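Local coordinates for protein UTP--glucose-1-phosphate uridylyltransferase (Acinetobacter baumannii, PDB 6KNL) that catalyses the reaction of UTP with alpha-D-glucose 1-phosphate to give UDP-alpha-D-glucose and diphosphate, and may play a role in stationary-phase survival, at residues L7-L12 against L53-S58; V134-G139 against R250-T255; V160-D165 against S202-V207; Y210-K215 against D235-L240. The protein carries 1 engineered substitution. All coordinates share one frame; numbering follows the deposited sequence.

Overall arrangement
Contacts 1, 3 and 4 all draw on one large mixed sheet. Contact 1 is a buried parallel strand pair whose trailing loops reach uridine and the second subunit. Contact 3 is a partly buried antiparallel pair on the other side of the chain's centre, while contact 4, also buried, rests helix 233-240 on strand 209-212 through apolar groups. Contact 2 lies at the surface and forms a separate two-stranded ribbon; its centre is about 14 Å from that of contact 3, which it touches through Thr255 and Glu161. Backbone hydrogen bonds dominate contacts 1 to 3, whereas no hydrogen bond crosses contact 4. Along the chain, contacts 3 and 4 are nested within the loop closed by contact 2.

Contact 1: residues L7-L12 against L53-S58; sequences LPVAGL and LVTHSS. With URI (uridine), chain C; 3PO (triphosphate), chain D.
His56 turns toward the loop that follows strand 4-8 and meets it at Ala10 and Leu12. Its CB lies 3.3 Å from Ala10 O. With CG anti to the backbone N (chi1 -178°), the imidazole is carried onward to Leu12, whose CD1 sits over the centre of one face, 3.8 Å from the ring centroid, in a CH-pi contact. Ser57 OG lies above the opposite face, displaced toward the rim. Farther out, ND1 shares a 3.1 Å hydrogen bond with Ser58 OG, and at the tip NE2 is hydrogen-bonded to Glu71 of the second subunit, so both nitrogens are engaged, which should fix the rotation of the ring.

The strands themselves run parallel. Val54 N donates to Leu7 O at 3.0 Å, and Val9 N returns a 2.8 Å bond to Val54 O. Val9 CG2 comes within 3.7 Å of Thr55 CB, where the pairing gives way to loop. Ala10 CB rests on the carbonyl of Thr55 and also approaches the uracil at C5, while Gly11 N makes a weak 3.2 Å hydrogen bond to O2' of the uridine ribose. Pro8, Ala10, Gly11 and Leu12 belong to the UTP site, and the glycine-rich loop after the first strand is the signature of sugar nucleotidyltransferases, which share the GT-A type of nucleotide-binding fold.

Contact 2: residues V134-G139 against R250-T255; sequences VKDGSG and RMQGQT
The carboxylate of Asp136 and the terminal amide of Gln252 meet just past the end of a short two-stranded ribbon, modelled with their planes 75° apart, though the carboxylate is crowded in the model and its setting less sure. Asp136 OD2 leads the approach, 2.8 Å from the amide atom modelled as Gln252 OE1. That amide is probably turned over in the model, and the identity of its near atom is therefore uncertain. Asp136 has CG anti to its own N (chi1 -170°), which directs the carboxylate toward the glutamine, as modelled; the Gln252 chain bends at chi2 to meet it.

The ribbon itself is held by the hydrogen-bonded pair Lys135 and Gln254. Lys135 N donates to Gln254 O at 2.9 Å in an almost perfectly straight bond, and Gln254 N answers to Lys135 O at 3.1 Å, in the carbonyl plane. Gly253 CA makes a CA-H...O contact of 3.3 Å with the same Lys135 O. The side chains of this pair lie side by side and point the same way, bringing Lys135 NZ to 3.4 Å from Gln254 NE2; both are donors, and the ammonium has a long, weak ion pair with Glu274. On the other face Val134 CG1 meets Met251 CE, 3.8 Å away, in an apolar contact.

Asp142, near the start of helix 142-153, accepts from the backbone N of Gln252 and Gly253 and so fixes the turn leading into strand 254-257. Thr255 is hydrogen-bonded to Glu161 of strand 156-162, and Met251 packs on that strand and on Val207 of strand 204-207.

Contact 3: residues V160-D165 against S202-V207; sequences VEAVPD and SNLSVV
Glu161 and Ser205 form the central hydrogen-bonded pair of two antiparallel strands whose axes make an angle of 142°, flanked by the non-hydrogen-bonded pairs Val160 with Val206 and Ala162 with Leu204. Ser205 N donates to Glu161 O at 2.7 Å, and farther along Val163 N reaches Asn203 O at the same length.

Ser205 adds a side-chain bond: its OG, set between the backbone N and carbonyl carbon (chi1 78°), gives a 3.1 Å hydrogen bond to the very Glu161 O that accepts from its N. The two donors come from opposite faces of the carbonyl plane. Glu161 CB touches both that OG and Val207 CG2, the latter at 3.7 Å. Across the sheet, Val160 CG2 crosses the Leu204 side chain and meets its CB at 3.8 Å, while Leu204 CD2 reaches Ala162 CB at 3.9 Å. Beyond the strand Val163 CG2 presses on Asn203 O.

One carbonyl gripped by two donors of a single residue would hold the serine rotamer and satisfies a buried hydroxyl. Val206, on the same face as Val160 and Leu204, belongs to the UDP-glucose site, so this antiparallel pairing of strands distant in sequence lies beside that pocket.

Contact 4: residues Y210-K215 against D235-L240; sequences YVLPAK and DAIAML
Lys215 passes Leu240 and sends its NZ on to a salt bridge with Asp244, beyond the helix; the methylenes on the way do the touching, loosely, with Lys215 CD 4.4 Å from Leu240 CD1. No hydrogen bond crosses this contact, and the rest is apolar.

Ile237 carries the middle of the contact. Its CG1 stands anti to the carbonyl carbon (chi1 -68°) and the chain extends from there, so that CD1 points at the strand and rests against two residues whose side chains lie on the same side of it. Ile237 CD1 is 4.1 Å from Leu212 CD2 and 4.2 Å from Tyr210 CD2. Ile237 crosses both side chains at about a right angle, and its methyl comes to the tyrosine ring obliquely.

One turn farther on, Leu240 has CG anti to its backbone N (chi1 177°), which leans its end over toward the loop. There Leu240 CD2 abuts Pro213 CD at 4.1 Å, and Pro213 CG beside it.

Strand 209-212 is thus covered on this side by helix 233-240, whose Ile237 and Leu240 also pack on Ile216 of helix 216-220 and on Ile158 and Ala156 of the neighbouring strand 156-162. Val211 points to the other side of the sheet, where helix 142-153 covers it.

Contact 1: residues L7-L12 against L53-S58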
loop_
_atom_site.group_PDB
_atom_site.type_symbol
_atom_site.label_atom_id
_atom_site.label_comp_id
_atom_site.label_asym_id
_atom_site.label_seq_id
_atom_site.Cartn_x
_atom_site.Cartn_y
_atom_site.Cartn_z
ATOM N N LEU A 7 -16.242 11.593 5.575
ATOM C CA LEU A 7 -14.774 11.336 5.611
ATOM C C LEU A 7 -14.135 12.328 4.652
ATOM O O LEU A 7 -14.360 12.245 3.445
ATOM C CB LEU A 7 -14.358 9.915 5.212
ATOM C CG LEU A 7 -15.242 8.729 5.568
ATOM C CD1 LEU A 7 -14.384 7.482 5.657
ATOM C CD2 LEU A 7 -16.039 8.895 6.846
ATOM N N PRO A 8 -13.353 13.296 5.165
ATOM C CA PRO A 8 -12.604 14.213 4.320
ATOM C C PRO A 8 -11.310 13.530 3.846
ATOM O O PRO A 8 -10.463 13.240 4.656
ATOM C CB PRO A 8 -12.387 15.420 5.240
ATOM C CG PRO A 8 -12.340 14.843 6.630
ATOM C CD PRO A 8 -13.150 13.565 6.592
ATOM N N VAL A 9 -11.220 13.271 2.542
ATOM C CA VAL A 9 -10.155 12.436 1.920
ATOM C C VAL A 9 -9.521 13.176 0.727
ATOM O O VAL A 9 -8.846 12.519 -0.083
ATOM C CB VAL A 9 -10.739 11.067 1.518
ATOM C CG1 VAL A 9 -11.089 10.249 2.744
ATOM C CG2 VAL A 9 -11.940 11.176 0.593
ATOM N N ALA A 10 -9.680 14.502 0.672
ATOM C CA ALA A 10 -9.325 15.391 -0.466
ATOM C C ALA A 10 -7.870 15.859 -0.365
ATOM O O ALA A 10 -7.335 16.364 -1.364
ATOM C CB ALA A 10 -10.257 16.573 -0.484
ATOM N N GLY A 11 -7.262 15.728 0.813
ATOM C CA GLY A 11 -5.881 16.177 1.058
ATOM C C GLY A 11 -4.902 15.250 0.373
ATOM O O GLY A 11 -5.241 14.073 0.264
ATOM N N LEU A 12 -3.739 15.767 -0.034
ATOM C CA LEU A 12 -2.748 15.065 -0.894
ATOM C C LEU A 12 -1.813 14.208 -0.041
ATOM O O LEU A 12 -1.097 13.363 -0.630
ATOM C CB LEU A 12 -1.954 16.106 -1.690
ATOM C CG LEU A 12 -2.385 16.299 -3.138
ATOM C CD1 LEU A 12 -3.886 16.132 -3.299
ATOM C CD2 LEU A 12 -1.941 17.655 -3.656
ATOM N N LEU A 53 -17.690 10.617 1.165
ATOM C CA LEU A 53 -16.290 10.937 0.818
ATOM C C LEU A 53 -16.287 12.360 0.270
ATOM O O LEU A 53 -16.964 12.596 -0.753
ATOM C CB LEU A 53 -15.757 9.937 -0.213
ATOM C CG LEU A 53 -15.789 8.464 0.195
ATOM C CD1 LEU A 53 -15.321 7.573 -0.943
ATOM C CD2 LEU A 53 -14.953 8.201 1.437
ATOM N N VAL A 54 -15.611 13.278 0.958
ATOM C CA VAL A 54 -15.229 14.590 0.371
ATOM C C VAL A 54 -13.866 14.340 -0.252
ATOM O O VAL A 54 -12.942 14.082 0.522
ATOM C CB VAL A 54 -15.164 15.712 1.420
ATOM C CG1 VAL A 54 -14.737 17.020 0.797
ATOM C CG2 VAL A 54 -16.481 15.872 2.156
ATOM N N THR A 55 -13.749 14.360 -1.575
ATOM C CA THR A 55 -12.557 13.777 -2.229
ATOM C C THR A 55 -11.937 14.756 -3.228
ATOM O O THR A 55 -12.413 15.901 -3.348
ATOM C CB THR A 55 -12.918 12.403 -2.810
ATOM O OG1 THR A 55 -11.710 11.693 -3.116
ATOM C CG2 THR A 55 -13.833 12.513 -4.007
ATOM N N HIS A 56 -10.875 14.283 -3.875
ATOM C CA HIS A 56 -10.008 14.991 -4.847
ATOM C C HIS A 56 -9.971 14.164 -6.134
ATOM O O HIS A 56 -10.146 12.932 -6.039
ATOM C CB HIS A 56 -8.623 15.189 -4.214
ATOM C CG HIS A 56 -7.641 15.944 -5.050
ATOM N ND1 HIS A 56 -6.681 15.302 -5.822
ATOM C CD2 HIS A 56 -7.444 17.274 -5.214
ATOM C CE1 HIS A 56 -5.945 16.209 -6.432
ATOM N NE2 HIS A 56 -6.396 17.429 -6.078
ATOM N N SER A 57 -9.714 14.823 -7.266
ATOM C CA SER A 57 -9.720 14.259 -8.641
ATOM C C SER A 57 -8.697 13.130 -8.809
ATOM O O SER A 57 -8.758 12.477 -9.851
ATOM C CB SER A 57 -9.474 15.336 -9.675
ATOM O OG SER A 57 -8.176 15.882 -9.532
ATOM N N SER A 58 -7.769 12.935 -7.872
ATOM C CA SER A 58 -6.728 11.872 -7.951
ATOM C C SER A 58 -7.128 10.641 -7.126
ATOM O O SER A 58 -6.281 9.773 -6.952
ATOM C CB SER A 58 -5.378 12.406 -7.504
ATOM O OG SER A 58 -5.310 12.568 -6.090
HETATM N N1 URI C . -8.463 17.187 4.451
HETATM C C2 URI C . -7.770 18.233 5.038
HETATM N N3 URI C . -7.884 19.444 4.411
HETATM C C4 URI C . -8.601 19.718 3.269
HETATM C C5 URI C . -9.300 18.586 2.718
HETATM C C6 URI C . -9.209 17.382 3.311
HETATM O O2 URI C . -7.090 18.103 6.046
HETATM O O4 URI C . -8.582 20.869 2.830
HETATM C "C1'" URI C . -8.356 15.868 5.112
HETATM C "C2'" URI C . -6.989 15.200 4.907
HETATM C "C3'" URI C . -6.894 14.351 6.184
HETATM C "C4'" URI C . -7.515 15.280 7.238
HETATM O "O2'" URI C . -6.918 14.418 3.731
HETATM O "O3'" URI C . -7.618 13.125 6.140
HETATM O "O4'" URI C . -8.507 16.061 6.506
HETATM C "C5'" URI C . -6.490 16.167 7.958
HETATM O "O5'" URI C . -7.060 17.314 8.574
HETATM P PG 3PO D . -2.655 16.367 4.390
HETATM O O1G 3PO D . -3.781 17.308 4.028
HETATM O O2G 3PO D . -1.884 15.912 3.174
HETATM O O3G 3PO D . -3.124 15.221 5.262
HETATM P PB 3PO D . 0.017 16.991 5.547
HETATM O O1B 3PO D . 0.713 17.203 4.243
HETATM O O2B 3PO D . 0.193 15.691 6.263
HETATM O O3B 3PO D . -1.559 17.199 5.281
HETATM P PA 3PO D . 1.791 19.007 6.926
HETATM O O1A 3PO D . 2.020 18.808 8.409
HETATM O O2A 3PO D . 1.509 20.450 6.577
HETATM O O3A 3PO D . 0.423 18.190 6.544
HETATM O "O5'" 3PO D . 2.909 18.421 6.092
#

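Contact 2: residues V134-G139 against R250-T255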
loop_
_atom_site.group_PDB
_atom_site.type_symbol
_atom_site.label_atom_id
_atom_site.label_comp_id
_atom_site.label_asym_id
_atom_site.label_seq_id
_atom_site.Cartn_x
_atom_site.Cartn_y
_atom_site.Cartn_z
ATOM N N VAL A 134 -8.598 3.460 14.554
ATOM C CA VAL A 134 -9.072 3.222 15.951
ATOM C C VAL A 134 -9.276 1.719 16.168
ATOM O O VAL A 134 -10.098 1.131 15.457
ATOM C CB VAL A 134 -10.373 3.996 16.230
ATOM C CG1 VAL A 134 -10.831 3.820 17.670
ATOM C CG2 VAL A 134 -10.236 5.472 15.887
ATOM N N LYS A 135 -8.570 1.135 17.135
ATOM C CA LYS A 135 -8.665 -0.306 17.486
ATOM C C LYS A 135 -9.384 -0.449 18.835
ATOM O O LYS A 135 -9.034 0.287 19.774
ATOM C CB LYS A 135 -7.263 -0.914 17.541
ATOM C CG LYS A 135 -7.098 -2.216 16.774
ATOM C CD LYS A 135 -5.781 -2.924 17.036
ATOM C CE LYS A 135 -5.755 -3.690 18.345
ATOM N NZ LYS A 135 -4.916 -3.034 19.379
ATOM N N ASP A 136 -10.331 -1.384 18.929
ATOM C CA ASP A 136 -11.161 -1.604 20.144
ATOM C C ASP A 136 -10.655 -2.862 20.876
ATOM O O ASP A 136 -9.472 -3.226 20.679
ATOM C CB ASP A 136 -12.641 -1.622 19.747
ATOM C CG ASP A 136 -13.614 -1.604 20.915
ATOM O OD1 ASP A 136 -13.853 -2.683 21.490
ATOM O OD2 ASP A 136 -14.112 -0.510 21.251
ATOM N N GLY A 137 -11.495 -3.448 21.739
ATOM C CA GLY A 137 -11.276 -4.746 22.409
ATOM C C GLY A 137 -12.594 -5.460 22.677
ATOM O O GLY A 137 -12.779 -6.581 22.166
ATOM N N SER A 138 -13.482 -4.825 23.448
ATOM C CA SER A 138 -14.848 -5.314 23.775
ATOM C C SER A 138 -15.798 -5.075 22.593
ATOM O O SER A 138 -15.379 -4.430 21.615
ATOM C CB SER A 138 -15.357 -4.637 25.016
ATOM O OG SER A 138 -15.441 -3.233 24.810
ATOM N N GLY A 139 -17.035 -5.575 22.678
ATOM C CA GLY A 139 -18.115 -5.252 21.720
ATOM C C GLY A 139 -18.506 -3.784 21.811
ATOM O O GLY A 139 -18.318 -3.193 22.890
ATOM N N ARG A 250 -13.945 10.493 26.017
ATOM C CA ARG A 250 -12.626 9.842 26.185
ATOM C C ARG A 250 -12.736 8.388 25.731
ATOM O O ARG A 250 -13.526 7.627 26.319
ATOM C CB ARG A 250 -12.155 9.927 27.641
ATOM C CG ARG A 250 -10.869 9.167 27.933
ATOM C CD ARG A 250 -10.220 9.622 29.227
ATOM N NE ARG A 250 -8.997 8.870 29.501
ATOM C CZ ARG A 250 -8.578 8.492 30.709
ATOM N NH1 ARG A 250 -9.288 8.785 31.786
ATOM N NH2 ARG A 250 -7.454 7.804 30.830
ATOM N N MET A 251 -11.921 8.008 24.754
ATOM C CA MET A 251 -12.011 6.672 24.125
ATOM C C MET A 251 -11.414 5.605 25.052
ATOM O O MET A 251 -10.549 5.938 25.902
ATOM C CB MET A 251 -11.316 6.663 22.763
ATOM C CG MET A 251 -9.829 6.913 22.814
ATOM S SD MET A 251 -9.232 7.240 21.152
ATOM C CE MET A 251 -9.096 5.574 20.512
ATOM N N GLN A 252 -11.901 4.376 24.867
ATOM C CA GLN A 252 -11.546 3.142 25.616
ATOM C C GLN A 252 -10.449 2.395 24.839
ATOM O O GLN A 252 -9.591 1.753 25.480
ATOM C CB GLN A 252 -12.842 2.356 25.865
ATOM C CG GLN A 252 -12.705 0.838 25.885
ATOM C CD GLN A 252 -13.009 0.199 24.549
ATOM O OE1 GLN A 252 -13.982 0.551 23.880
ATOM N NE2 GLN A 252 -12.179 -0.759 24.157
ATOM N N GLY A 253 -10.460 2.507 23.504
ATOM C CA GLY A 253 -9.483 1.871 22.597
ATOM C C GLY A 253 -8.270 2.755 22.354
ATOM O O GLY A 253 -8.068 3.698 23.121
ATOM N N GLN A 254 -7.531 2.484 21.277
ATOM C CA GLN A 254 -6.174 3.020 20.994
ATOM C C GLN A 254 -6.128 3.496 19.538
ATOM O O GLN A 254 -6.738 2.810 18.706
ATOM C CB GLN A 254 -5.178 1.902 21.305
ATOM C CG GLN A 254 -3.788 2.069 20.698
ATOM C CD GLN A 254 -2.914 0.890 21.059
ATOM O OE1 GLN A 254 -1.765 1.051 21.490
ATOM N NE2 GLN A 254 -3.474 -0.307 20.913
ATOM N N THR A 255 -5.444 4.615 19.247
ATOM C CA THR A 255 -5.321 5.208 17.881
ATOM C C THR A 255 -3.979 4.864 17.227
ATOM O O THR A 255 -3.029 4.512 17.949
ATOM C CB THR A 255 -5.478 6.733 17.872
ATOM O OG1 THR A 255 -4.578 7.337 18.801
ATOM C CG2 THR A 255 -6.890 7.158 18.194
#

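Contact 3: residues V160-D165 against S202-V207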
loop_
_atom_site.group_PDB
_atom_site.type_symbol
_atom_site.label_atom_id
_atom_site.label_comp_id
_atom_site.label_asym_id
_atom_site.label_seq_id
_atom_site.Cartn_x
_atom_site.Cartn_y
_atom_site.Cartn_z
ATOM N N VAL A 160 -11.497 12.133 22.247
ATOM C CA VAL A 160 -10.192 12.535 22.838
ATOM C C VAL A 160 -9.504 11.312 23.448
ATOM O O VAL A 160 -10.173 10.313 23.743
ATOM C CB VAL A 160 -10.343 13.665 23.872
ATOM C CG1 VAL A 160 -11.100 14.856 23.303
ATOM C CG2 VAL A 160 -10.993 13.179 25.159
ATOM N N GLU A 161 -8.196 11.427 23.618
ATOM C CA GLU A 161 -7.281 10.335 24.034
ATOM C C GLU A 161 -6.259 10.929 24.997
ATOM O O GLU A 161 -5.650 11.956 24.636
ATOM C CB GLU A 161 -6.574 9.758 22.812
ATOM C CG GLU A 161 -5.719 8.546 23.100
ATOM C CD GLU A 161 -5.285 7.851 21.823
ATOM O OE1 GLU A 161 -5.282 6.592 21.799
ATOM O OE2 GLU A 161 -4.985 8.572 20.840
ATOM N N ALA A 162 -6.104 10.338 26.178
ATOM C CA ALA A 162 -5.085 10.771 27.157
ATOM C C ALA A 162 -3.706 10.572 26.514
ATOM O O ALA A 162 -3.499 9.508 25.903
ATOM C CB ALA A 162 -5.249 9.996 28.444
ATOM N N VAL A 163 -2.832 11.578 26.579
ATOM C CA VAL A 163 -1.414 11.476 26.109
ATOM C C VAL A 163 -0.475 11.809 27.266
ATOM O O VAL A 163 -0.858 12.493 28.217
ATOM C CB VAL A 163 -1.114 12.367 24.884
ATOM C CG1 VAL A 163 -1.842 11.890 23.636
ATOM C CG2 VAL A 163 -1.387 13.844 25.140
ATOM N N PRO A 164 0.791 11.332 27.219
ATOM C CA PRO A 164 1.770 11.647 28.263
ATOM C C PRO A 164 2.062 13.152 28.424
ATOM O O PRO A 164 2.091 13.864 27.430
ATOM C CB PRO A 164 3.021 10.867 27.820
ATOM C CG PRO A 164 2.468 9.748 26.961
ATOM C CD PRO A 164 1.323 10.397 26.214
ATOM N N ASP A 165 2.299 13.586 29.669
ATOM C CA ASP A 165 2.383 15.018 30.073
ATOM C C ASP A 165 3.512 15.734 29.315
ATOM O O ASP A 165 3.381 16.960 29.088
ATOM C CB ASP A 165 2.545 15.156 31.591
ATOM C CG ASP A 165 1.308 14.775 32.392
ATOM O OD1 ASP A 165 0.186 15.101 31.952
ATOM O OD2 ASP A 165 1.475 14.162 33.459
ATOM N N SER A 202 -5.373 20.035 29.940
ATOM C CA SER A 202 -5.655 18.589 30.150
ATOM C C SER A 202 -4.574 17.783 29.437
ATOM O O SER A 202 -3.722 18.417 28.786
ATOM C CB SER A 202 -7.037 18.190 29.669
ATOM O OG SER A 202 -7.083 18.104 28.249
ATOM N N ASN A 203 -4.618 16.452 29.554
ATOM C CA ASN A 203 -3.715 15.540 28.802
ATOM C C ASN A 203 -4.515 14.875 27.671
ATOM O O ASN A 203 -3.991 13.928 27.052
ATOM C CB ASN A 203 -3.037 14.538 29.742
ATOM C CG ASN A 203 -4.015 13.606 30.424
ATOM O OD1 ASN A 203 -5.213 13.885 30.478
ATOM N ND2 ASN A 203 -3.517 12.494 30.944
ATOM N N LEU A 204 -5.730 15.366 27.399
ATOM C CA LEU A 204 -6.707 14.734 26.474
ATOM C C LEU A 204 -6.566 15.341 25.072
ATOM O O LEU A 204 -7.017 16.474 24.863
ATOM C CB LEU A 204 -8.120 14.911 27.042
ATOM C CG LEU A 204 -8.368 14.248 28.401
ATOM C CD1 LEU A 204 -9.812 14.406 28.841
ATOM C CD2 LEU A 204 -8.003 12.772 28.392
ATOM N N SER A 205 -5.981 14.582 24.141
ATOM C CA SER A 205 -5.756 14.983 22.726
ATOM C C SER A 205 -7.037 14.815 21.907
ATOM O O SER A 205 -7.743 13.824 22.089
ATOM C CB SER A 205 -4.649 14.176 22.098
ATOM O OG SER A 205 -5.112 12.878 21.729
ATOM N N VAL A 206 -7.277 15.738 20.988
ATOM C CA VAL A 206 -8.314 15.589 19.932
ATOM C C VAL A 206 -7.805 14.526 18.960
ATOM O O VAL A 206 -6.615 14.574 18.613
ATOM C CB VAL A 206 -8.580 16.935 19.247
ATOM C CG1 VAL A 206 -9.582 16.802 18.110
ATOM C CG2 VAL A 206 -9.020 17.980 20.263
ATOM N N VAL A 207 -8.671 13.595 18.562
ATOM C CA VAL A 207 -8.276 12.329 17.881
ATOM C C VAL A 207 -8.586 12.435 16.389
ATOM O O VAL A 207 -7.770 11.926 15.590
ATOM C CB VAL A 207 -8.980 11.114 18.506
ATOM C CG1 VAL A 207 -8.769 9.872 17.671
ATOM C CG2 VAL A 207 -8.529 10.876 19.933
#

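Contact 4: residues Y210-K215 against D235-L240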
loop_
_atom_site.group_PDB
_atom_site.type_symbol
_atom_site.label_atom_id
_atom_site.label_comp_id
_atom_site.label_asym_id
_atom_site.label_seq_id
_atom_site.Cartn_x
_atom_site.Cartn_y
_atom_site.Cartn_z
ATOM N N TYR A 210 -15.671 12.992 15.298
ATOM C CA TYR A 210 -16.648 13.995 15.787
ATOM C C TYR A 210 -18.060 13.464 15.550
ATOM O O TYR A 210 -18.241 12.641 14.658
ATOM C CB TYR A 210 -16.411 15.354 15.120
ATOM C CG TYR A 210 -14.978 15.840 15.120
ATOM C CD1 TYR A 210 -14.030 15.289 14.269
ATOM C CD2 TYR A 210 -14.571 16.884 15.932
ATOM C CE1 TYR A 210 -12.721 15.745 14.247
ATOM C CE2 TYR A 210 -13.268 17.364 15.910
ATOM C CZ TYR A 210 -12.335 16.792 15.065
ATOM O OH TYR A 210 -11.045 17.254 15.050
ATOM N N VAL A 211 -19.003 13.906 16.376
ATOM C CA VAL A 211 -20.472 13.838 16.112
ATOM C C VAL A 211 -20.980 15.261 16.307
ATOM O O VAL A 211 -20.732 15.803 17.371
ATOM C CB VAL A 211 -21.180 12.829 17.033
ATOM C CG1 VAL A 211 -22.646 12.653 16.664
ATOM C CG2 VAL A 211 -20.473 11.488 17.016
ATOM N N LEU A 212 -21.575 15.851 15.272
ATOM C CA LEU A 212 -21.864 17.303 15.174
ATOM C C LEU A 212 -23.286 17.490 14.677
ATOM O O LEU A 212 -23.757 16.683 13.890
ATOM C CB LEU A 212 -20.900 17.956 14.186
ATOM C CG LEU A 212 -19.412 17.795 14.473
ATOM C CD1 LEU A 212 -18.602 18.444 13.362
ATOM C CD2 LEU A 212 -19.028 18.373 15.830
ATOM N N PRO A 213 -23.999 18.551 15.114
ATOM C CA PRO A 213 -25.295 18.896 14.534
ATOM C C PRO A 213 -25.139 19.624 13.189
ATOM O O PRO A 213 -24.126 20.269 12.995
ATOM C CB PRO A 213 -25.901 19.820 15.605
ATOM C CG PRO A 213 -24.699 20.511 16.202
ATOM C CD PRO A 213 -23.592 19.476 16.183
ATOM N N ALA A 214 -26.139 19.510 12.310
ATOM C CA ALA A 214 -26.168 20.114 10.952
ATOM C C ALA A 214 -25.880 21.609 11.044
ATOM O O ALA A 214 -25.252 22.141 10.123
ATOM C CB ALA A 214 -27.507 19.881 10.295
ATOM N N LYS A 215 -26.382 22.246 12.106
ATOM C CA LYS A 215 -26.154 23.671 12.478
ATOM C C LYS A 215 -24.716 24.095 12.135
ATOM O O LYS A 215 -24.538 25.249 11.697
ATOM C CB LYS A 215 -26.423 23.845 13.981
ATOM C CG LYS A 215 -26.992 25.191 14.415
ATOM C CD LYS A 215 -27.137 25.355 15.928
ATOM C CE LYS A 215 -28.016 24.304 16.584
ATOM N NZ LYS A 215 -28.697 24.829 17.794
ATOM N N ASP A 235 -12.647 26.139 15.040
ATOM C CA ASP A 235 -13.133 27.554 15.132
ATOM C C ASP A 235 -14.664 27.610 15.008
ATOM O O ASP A 235 -15.278 28.491 15.643
ATOM C CB ASP A 235 -12.504 28.470 14.068
ATOM C CG ASP A 235 -11.122 29.033 14.398
ATOM O OD1 ASP A 235 -10.577 28.693 15.474
ATOM O OD2 ASP A 235 -10.593 29.824 13.571
ATOM N N ALA A 236 -15.259 26.726 14.205
ATOM C CA ALA A 236 -16.727 26.596 14.032
ATOM C C ALA A 236 -17.347 25.931 15.270
ATOM O O ALA A 236 -18.486 26.262 15.614
ATOM C CB ALA A 236 -17.034 25.803 12.791
ATOM N N ILE A 237 -16.627 25.013 15.910
ATOM C CA ILE A 237 -17.071 24.383 17.185
ATOM C C ILE A 237 -16.959 25.394 18.332
ATOM O O ILE A 237 -17.845 25.369 19.191
ATOM C CB ILE A 237 -16.290 23.088 17.440
ATOM C CG1 ILE A 237 -16.678 22.038 16.393
ATOM C CG2 ILE A 237 -16.501 22.590 18.869
ATOM C CD1 ILE A 237 -15.746 20.863 16.327
ATOM N N ALA A 238 -15.944 26.268 18.339
ATOM C CA ALA A 238 -15.856 27.405 19.293
ATOM C C ALA A 238 -17.160 28.208 19.213
ATOM O O ALA A 238 -17.686 28.578 20.273
ATOM C CB ALA A 238 -14.661 28.289 19.016
ATOM N N MET A 239 -17.652 28.450 17.994
ATOM C CA MET A 239 -18.865 29.267 17.714
ATOM C C MET A 239 -20.122 28.509 18.163
ATOM O O MET A 239 -21.112 29.159 18.579
ATOM C CB MET A 239 -18.977 29.587 16.219
ATOM C CG MET A 239 -18.149 30.781 15.771
ATOM S SD MET A 239 -18.166 30.955 13.953
ATOM C CE MET A 239 -18.328 32.734 13.790
ATOM N N LEU A 240 -20.102 27.183 18.068
ATOM C CA LEU A 240 -21.241 26.325 18.473
ATOM C C LEU A 240 -21.403 26.424 19.994
ATOM O O LEU A 240 -22.536 26.347 20.484
ATOM C CB LEU A 240 -20.947 24.899 18.005
ATOM C CG LEU A 240 -21.965 23.835 18.387
ATOM C CD1 LEU A 240 -23.343 24.145 17.815
ATOM C CD2 LEU A 240 -21.468 22.482 17.915
#